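Local coordinates for protein putative NADPH:quinone oxidoreductase (Ralstonia eutropha, PDB 3IUP) that binds NADPH and probably uses it to reduce quinones, as a putative NADPH:quinone oxidoreductase with an alcohol-dehydrogenase-like fold, at residues 243-257 and 282-296. Sequence-based numbering, arbitrary orientation.
With NDP (NADPH dihydro-nicotinamide-adenine-dinucleotide phosphate), chain C.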
loop_
_atom_site.group_PDB
_atom_site.type_symbol
_atom_site.label_atom_id
_atom_site.label_comp_id
_atom_site.label_asym_id
_atom_site.label_seq_id
_atom_site.Cartn_x
_atom_site.Cartn_y
_atom_site.Cartn_z
ATOM N N ILE A 243 -1.868 -8.486 9.662
ATOM C CA ILE A 243 -1.444 -7.082 9.665
ATOM C C ILE A 243 -0.078 -6.948 10.304
ATOM O O ILE A 243 0.224 -7.640 11.294
ATOM C CB ILE A 243 -2.507 -6.172 10.377
ATOM C CG1 ILE A 243 -2.156 -4.685 10.242
ATOM C CG2 ILE A 243 -2.744 -6.527 11.863
ATOM C CD1 ILE A 243 -3.332 -3.737 10.689
ATOM N N ALA A 244 0.766 -6.119 9.707
ATOM C CA ALA A 244 2.099 -5.868 10.208
ATOM C C ALA A 244 2.314 -4.391 10.347
ATOM O O ALA A 244 1.889 -3.599 9.466
ATOM C CB ALA A 244 3.205 -6.451 9.228
ATOM N N PHE A 245 3.090 -4.035 11.364
ATOM C CA PHE A 245 3.633 -2.698 11.496
ATOM C C PHE A 245 5.132 -2.752 11.369
ATOM O O PHE A 245 5.810 -3.405 12.197
ATOM C CB PHE A 245 3.216 -2.095 12.811
ATOM C CG PHE A 245 1.757 -1.806 12.874
ATOM C CD1 PHE A 245 0.879 -2.784 13.202
ATOM C CD2 PHE A 245 1.289 -0.523 12.551
ATOM C CE1 PHE A 245 -0.514 -2.501 13.206
ATOM C CE2 PHE A 245 -0.031 -0.253 12.544
ATOM C CZ PHE A 245 -0.926 -1.216 12.869
ATOM N N ASP A 246 5.628 -2.124 10.312
ATOM C CA ASP A 246 7.035 -2.128 9.977
ATOM C C ASP A 246 7.695 -0.771 10.270
ATOM O O ASP A 246 7.357 0.240 9.664
ATOM C CB ASP A 246 7.214 -2.499 8.547
ATOM C CG ASP A 246 8.671 -2.411 8.095
ATOM O OD1 ASP A 246 9.571 -2.822 8.868
ATOM O OD2 ASP A 246 8.885 -1.958 6.970
ATOM N N ALA A 247 8.682 -0.785 11.154
ATOM C CA ALA A 247 9.402 0.417 11.529
ATOM C C ALA A 247 10.531 0.710 10.575
ATOM O O ALA A 247 11.082 1.824 10.592
ATOM C CB ALA A 247 9.970 0.273 12.969
ATOM N N THR A 248 10.890 -0.274 9.741
ATOM C CA THR A 248 12.046 -0.125 8.872
ATOM C C THR A 248 11.750 0.709 7.637
ATOM O O THR A 248 12.470 1.672 7.328
ATOM C CB THR A 248 12.693 -1.469 8.546
ATOM O OG1 THR A 248 11.852 -2.276 7.717
ATOM C CG2 THR A 248 13.031 -2.195 9.883
ATOM N N GLY A 249 10.650 0.370 6.976
ATOM C CA GLY A 249 10.158 1.141 5.845
ATOM C C GLY A 249 10.854 0.821 4.540
ATOM O O GLY A 249 10.289 0.247 3.585
ATOM N N GLY A 250 12.126 1.213 4.459
ATOM C CA GLY A 250 12.958 0.743 3.406
ATOM C C GLY A 250 13.280 -0.719 3.389
ATOM O O GLY A 250 12.880 -1.494 4.267
ATOM N N GLY A 251 14.015 -1.116 2.366
ATOM C CA GLY A 251 14.424 -2.462 2.206
ATOM C C GLY A 251 13.310 -3.453 1.903
ATOM O O GLY A 251 12.302 -3.113 1.278
ATOM N N LYS A 252 13.510 -4.679 2.354
ATOM C CA LYS A 252 12.729 -5.793 1.863
ATOM C C LYS A 252 11.727 -6.385 2.834
ATOM O O LYS A 252 10.967 -7.287 2.431
ATOM C CB LYS A 252 13.687 -6.906 1.445
ATOM C CG LYS A 252 14.467 -6.522 0.212
ATOM C CD LYS A 252 15.361 -7.689 -0.226
ATOM C CE LYS A 252 16.310 -7.288 -1.339
ATOM N NZ LYS A 252 16.944 -8.508 -1.941
ATOM N N LEU A 253 11.747 -5.939 4.081
ATOM C CA LEU A 253 11.030 -6.617 5.150
ATOM C C LEU A 253 9.503 -6.598 4.929
ATOM O O LEU A 253 8.825 -7.594 5.129
ATOM C CB LEU A 253 11.361 -5.999 6.495
ATOM C CG LEU A 253 11.172 -6.773 7.753
ATOM C CD1 LEU A 253 11.592 -8.233 7.614
ATOM C CD2 LEU A 253 11.974 -6.011 8.852
ATOM N N GLY A 254 8.996 -5.476 4.435
ATOM C CA GLY A 254 7.543 -5.398 4.196
ATOM C C GLY A 254 7.063 -6.460 3.227
ATOM O O GLY A 254 6.039 -7.149 3.475
ATOM N N GLY A 255 7.754 -6.603 2.090
ATOM C CA GLY A 255 7.386 -7.599 1.119
ATOM C C GLY A 255 7.612 -9.026 1.590
ATOM O O GLY A 255 6.823 -9.938 1.302
ATOM N N GLN A 256 8.713 -9.219 2.326
ATOM C CA GLN A 256 8.944 -10.510 2.950
ATOM C C GLN A 256 7.777 -10.940 3.820
ATOM O O GLN A 256 7.359 -12.088 3.743
ATOM C CB GLN A 256 10.225 -10.496 3.723
ATOM C CG GLN A 256 11.414 -10.531 2.783
ATOM C CD GLN A 256 12.728 -10.277 3.485
ATOM O OE1 GLN A 256 12.781 -9.623 4.509
ATOM N NE2 GLN A 256 13.810 -10.716 2.860
ATOM N N ILE A 257 7.279 -10.026 4.661
ATOM C CA ILE A 257 6.148 -10.317 5.528
ATOM C C ILE A 257 4.915 -10.704 4.704
ATOM O O ILE A 257 4.232 -11.712 4.983
ATOM C CB ILE A 257 5.808 -9.158 6.448
ATOM C CG1 ILE A 257 6.952 -8.896 7.426
ATOM C CG2 ILE A 257 4.464 -9.454 7.196
ATOM C CD1 ILE A 257 6.918 -7.577 8.128
ATOM N N GLN A 282 -2.122 -6.677 5.291
ATOM C CA GLN A 282 -1.819 -5.249 5.364
ATOM C C GLN A 282 -0.461 -5.004 6.055
ATOM O O GLN A 282 -0.245 -5.529 7.138
ATOM C CB GLN A 282 -2.912 -4.520 6.133
ATOM C CG GLN A 282 -2.742 -2.998 6.241
ATOM C CD GLN A 282 -2.863 -2.273 4.908
ATOM O OE1 GLN A 282 -3.588 -2.681 4.013
ATOM N NE2 GLN A 282 -2.116 -1.176 4.778
ATOM N N VAL A 283 0.394 -4.181 5.459
ATOM C CA VAL A 283 1.647 -3.736 6.117
ATOM C C VAL A 283 1.623 -2.240 6.228
ATOM O O VAL A 283 1.501 -1.563 5.196
ATOM C CB VAL A 283 2.896 -4.177 5.374
ATOM C CG1 VAL A 283 4.177 -3.546 6.077
ATOM C CG2 VAL A 283 2.989 -5.707 5.356
ATOM N N TYR A 284 1.692 -1.704 7.439
ATOM C CA TYR A 284 1.848 -0.269 7.648
ATOM C C TYR A 284 3.323 0.046 7.880
ATOM O O TYR A 284 3.950 -0.530 8.775
ATOM C CB TYR A 284 1.000 0.170 8.795
ATOM C CG TYR A 284 -0.458 0.265 8.439
ATOM C CD1 TYR A 284 -0.885 1.211 7.544
ATOM C CD2 TYR A 284 -1.420 -0.591 9.028
ATOM C CE1 TYR A 284 -2.228 1.337 7.221
ATOM C CE2 TYR A 284 -2.770 -0.469 8.716
ATOM C CZ TYR A 284 -3.154 0.489 7.801
ATOM O OH TYR A 284 -4.464 0.669 7.425
ATOM N N LEU A 285 3.863 0.969 7.085
ATOM C CA LEU A 285 5.226 1.436 7.279
ATOM C C LEU A 285 5.068 2.631 8.226
ATOM O O LEU A 285 4.726 3.729 7.794
ATOM C CB LEU A 285 5.870 1.816 5.975
ATOM C CG LEU A 285 5.895 0.774 4.871
ATOM C CD1 LEU A 285 6.754 1.228 3.651
ATOM C CD2 LEU A 285 6.308 -0.604 5.361
ATOM N N TYR A 286 5.276 2.431 9.517
ATOM C CA TYR A 286 5.066 3.483 10.516
ATOM C C TYR A 286 6.397 4.124 10.938
ATOM O O TYR A 286 6.421 5.072 11.706
ATOM C CB TYR A 286 4.259 2.963 11.728
ATOM C CG TYR A 286 5.101 2.252 12.749
ATOM C CD1 TYR A 286 5.591 0.980 12.509
ATOM C CD2 TYR A 286 5.404 2.851 13.948
ATOM C CE1 TYR A 286 6.343 0.318 13.451
ATOM C CE2 TYR A 286 6.180 2.214 14.898
ATOM C CZ TYR A 286 6.677 0.963 14.632
ATOM O OH TYR A 286 7.443 0.364 15.602
ATOM N N GLY A 287 7.496 3.595 10.440
ATOM C CA GLY A 287 8.801 4.212 10.641
ATOM C C GLY A 287 9.613 4.133 9.390
ATOM O O GLY A 287 9.243 3.495 8.384
ATOM N N GLY A 288 10.744 4.796 9.426
ATOM C CA GLY A 288 11.663 4.758 8.326
ATOM C C GLY A 288 13.088 4.591 8.766
ATOM O O GLY A 288 13.994 5.246 8.205
ATOM N N LEU A 289 13.310 3.661 9.696
ATOM C CA LEU A 289 14.638 3.423 10.223
ATOM C C LEU A 289 15.601 3.077 9.124
ATOM O O LEU A 289 16.750 3.526 9.198
ATOM C CB LEU A 289 14.659 2.327 11.284
ATOM C CG LEU A 289 13.804 2.703 12.507
ATOM C CD1 LEU A 289 13.486 1.438 13.315
ATOM C CD2 LEU A 289 14.432 3.779 13.361
ATOM N N ASP A 290 15.143 2.328 8.109
ATOM C CA ASP A 290 15.922 1.922 6.954
ATOM C C ASP A 290 15.645 2.904 5.835
ATOM O O ASP A 290 14.540 2.923 5.262
ATOM C CB ASP A 290 15.578 0.489 6.561
ATOM C CG ASP A 290 16.338 -0.032 5.351
ATOM O OD1 ASP A 290 16.903 0.741 4.558
ATOM O OD2 ASP A 290 16.299 -1.255 5.141
ATOM N N THR A 291 16.634 3.736 5.512
ATOM C CA THR A 291 16.411 4.805 4.560
ATOM C C THR A 291 16.603 4.397 3.093
ATOM O O THR A 291 16.477 5.235 2.199
ATOM C CB THR A 291 17.319 6.030 4.893
ATOM O OG1 THR A 291 18.662 5.608 4.783
ATOM C CG2 THR A 291 16.998 6.616 6.308
ATOM N N SER A 292 16.907 3.153 2.815
ATOM C CA SER A 292 17.020 2.693 1.427
ATOM C C SER A 292 15.620 2.571 0.746
ATOM O O SER A 292 14.620 2.616 1.444
ATOM C CB SER A 292 17.692 1.329 1.341
ATOM O OG SER A 292 16.890 0.260 1.809
ATOM N N PRO A 293 15.610 2.461 -0.594
ATOM C CA PRO A 293 14.331 2.195 -1.297
ATOM C C PRO A 293 13.634 0.946 -0.768
ATOM O O PRO A 293 14.272 -0.081 -0.416
ATOM C CB PRO A 293 14.747 1.917 -2.727
ATOM C CG PRO A 293 16.161 2.557 -2.878
ATOM C CD PRO A 293 16.765 2.356 -1.498
ATOM N N THR A 294 12.312 1.035 -0.755
ATOM C CA THR A 294 11.458 -0.104 -0.477
ATOM C C THR A 294 11.452 -0.957 -1.733
ATOM O O THR A 294 11.294 -0.433 -2.855
ATOM C CB THR A 294 10.017 0.361 -0.118
ATOM O OG1 THR A 294 10.020 1.180 1.060
ATOM C CG2 THR A 294 9.085 -0.871 0.069
ATOM N N GLU A 295 11.634 -2.261 -1.575
ATOM C CA GLU A 295 11.693 -3.194 -2.682
ATOM C C GLU A 295 10.993 -4.503 -2.368
ATOM O O GLU A 295 11.240 -5.114 -1.349
ATOM C CB GLU A 295 13.168 -3.520 -3.034
ATOM C CG GLU A 295 13.325 -4.302 -4.348
ATOM C CD GLU A 295 14.745 -4.868 -4.599
ATOM O OE1 GLU A 295 15.604 -4.817 -3.690
ATOM O OE2 GLU A 295 14.963 -5.403 -5.706
ATOM N N PHE A 296 10.143 -4.977 -3.268
ATOM C CA PHE A 296 9.526 -6.280 -3.084
ATOM C C PHE A 296 9.064 -6.914 -4.383
ATOM O O PHE A 296 8.712 -6.190 -5.306
ATOM C CB PHE A 296 8.357 -6.208 -2.104
ATOM C CG PHE A 296 7.296 -5.180 -2.450
ATOM C CD1 PHE A 296 6.202 -5.530 -3.219
ATOM C CD2 PHE A 296 7.367 -3.885 -1.956
ATOM C CE1 PHE A 296 5.195 -4.583 -3.496
ATOM C CE2 PHE A 296 6.359 -2.950 -2.195
ATOM C CZ PHE A 296 5.283 -3.305 -2.994
HETATM P PA NDP C . 14.114 2.839 19.865
HETATM O O1A NDP C . 13.800 2.443 21.222
HETATM O O2A NDP C . 15.157 3.862 19.634
HETATM O O5B NDP C . 14.555 1.430 19.116
HETATM C C5B NDP C . 14.832 1.513 17.714
HETATM C C4B NDP C . 15.013 0.124 17.184
HETATM O O4B NDP C . 15.240 0.274 15.812
HETATM C C3B NDP C . 16.216 -0.609 17.799
HETATM O O3B NDP C . 15.947 -1.928 18.226
HETATM C C2B NDP C . 17.223 -0.681 16.630
HETATM O O2B NDP C . 18.008 -1.872 16.604
HETATM C C1B NDP C . 16.280 -0.636 15.435
HETATM N N9A NDP C . 16.905 -0.101 14.218
HETATM C C8A NDP C . 17.596 1.091 14.139
HETATM N N7A NDP C . 17.951 1.298 12.858
HETATM C C5A NDP C . 17.479 0.248 12.092
HETATM C C6A NDP C . 17.545 -0.084 10.724
HETATM N N6A NDP C . 18.235 0.632 9.819
HETATM N N1A NDP C . 16.938 -1.243 10.287
HETATM C C2A NDP C . 16.309 -2.087 11.148
HETATM N N3A NDP C . 16.245 -1.758 12.483
HETATM C C4A NDP C . 16.816 -0.622 12.948
HETATM O O3 NDP C . 12.854 3.364 18.999
HETATM P PN NDP C . 11.422 3.681 19.535
HETATM O O1N NDP C . 10.814 2.599 20.270
HETATM O O2N NDP C . 11.357 5.032 20.189
HETATM O O5D NDP C . 10.634 3.820 18.115
HETATM C C5D NDP C . 10.364 2.637 17.347
HETATM C C4D NDP C . 9.873 3.031 15.958
HETATM O O4D NDP C . 8.500 3.450 16.107
HETATM C C3D NDP C . 10.640 4.174 15.263
HETATM O O3D NDP C . 10.767 3.940 13.875
HETATM C C2D NDP C . 9.704 5.350 15.487
HETATM O O2D NDP C . 9.847 6.431 14.577
HETATM C C1D NDP C . 8.362 4.633 15.322
HETATM N N1N NDP C . 7.204 5.424 15.798
HETATM C C2N NDP C . 6.338 5.847 14.845
HETATM C C3N NDP C . 5.240 6.602 15.164
HETATM C C7N NDP C . 4.211 6.948 14.104
HETATM O O7N NDP C . 3.199 7.820 14.494
HETATM N N7N NDP C . 4.238 6.497 12.843
HETATM C C4N NDP C . 4.831 6.731 16.579
HETATM C C5N NDP C . 5.849 6.210 17.562
HETATM C C6N NDP C . 7.000 5.564 17.127
HETATM P P2B NDP C . 19.640 -1.811 16.414
HETATM O O1X NDP C . 20.247 -1.877 17.823
HETATM O O2X NDP C . 20.102 -0.554 15.684
HETATM O O3X NDP C . 19.954 -3.070 15.591
HETATM O O HOH W 1 10.678 -7.444 -0.106
#
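A244 O accepts from Y284 N, A244 N donates to Q282 O, and Y284 O in turn takes D246 N, all near 2.8 Å: the alternating pattern of a parallel pair, strands 243-246 and 282-285. On one face the F245 and Y284 rings lie side by side, slid apart with planes at 27°, and I243 CD1 meets the edge of the Y284 ring 3.9 Å from CE2. On the other, L285 CD2 lies 3.3 Å from D246 OD2. D246 turns its carboxylate, CG anti to the backbone N (chi1 175°), back onto its own loop: OD1 takes T248 N from above its plane and T248 OG1 (2.6 Å) on the syn lone pair, while OD2 takes G249 N. That loop is tied across by L289 N to A247 O and D290 N to T248 O. Farther on, T294 OG1 donates to G249 O (2.7 Å), and residues 294-296 pair antiparallel with a strand of the second subunit. At the cofactor, Y286 O accepts from NADPH N7N (2.8 Å), T248 CG2 and L289 CB lie against the same face of the adenine, and H177 holds Y286 OH. Such loops at the carboxyl ends of parallel strands, lining the dinucleotide, are characteristic of the Rossmann fold.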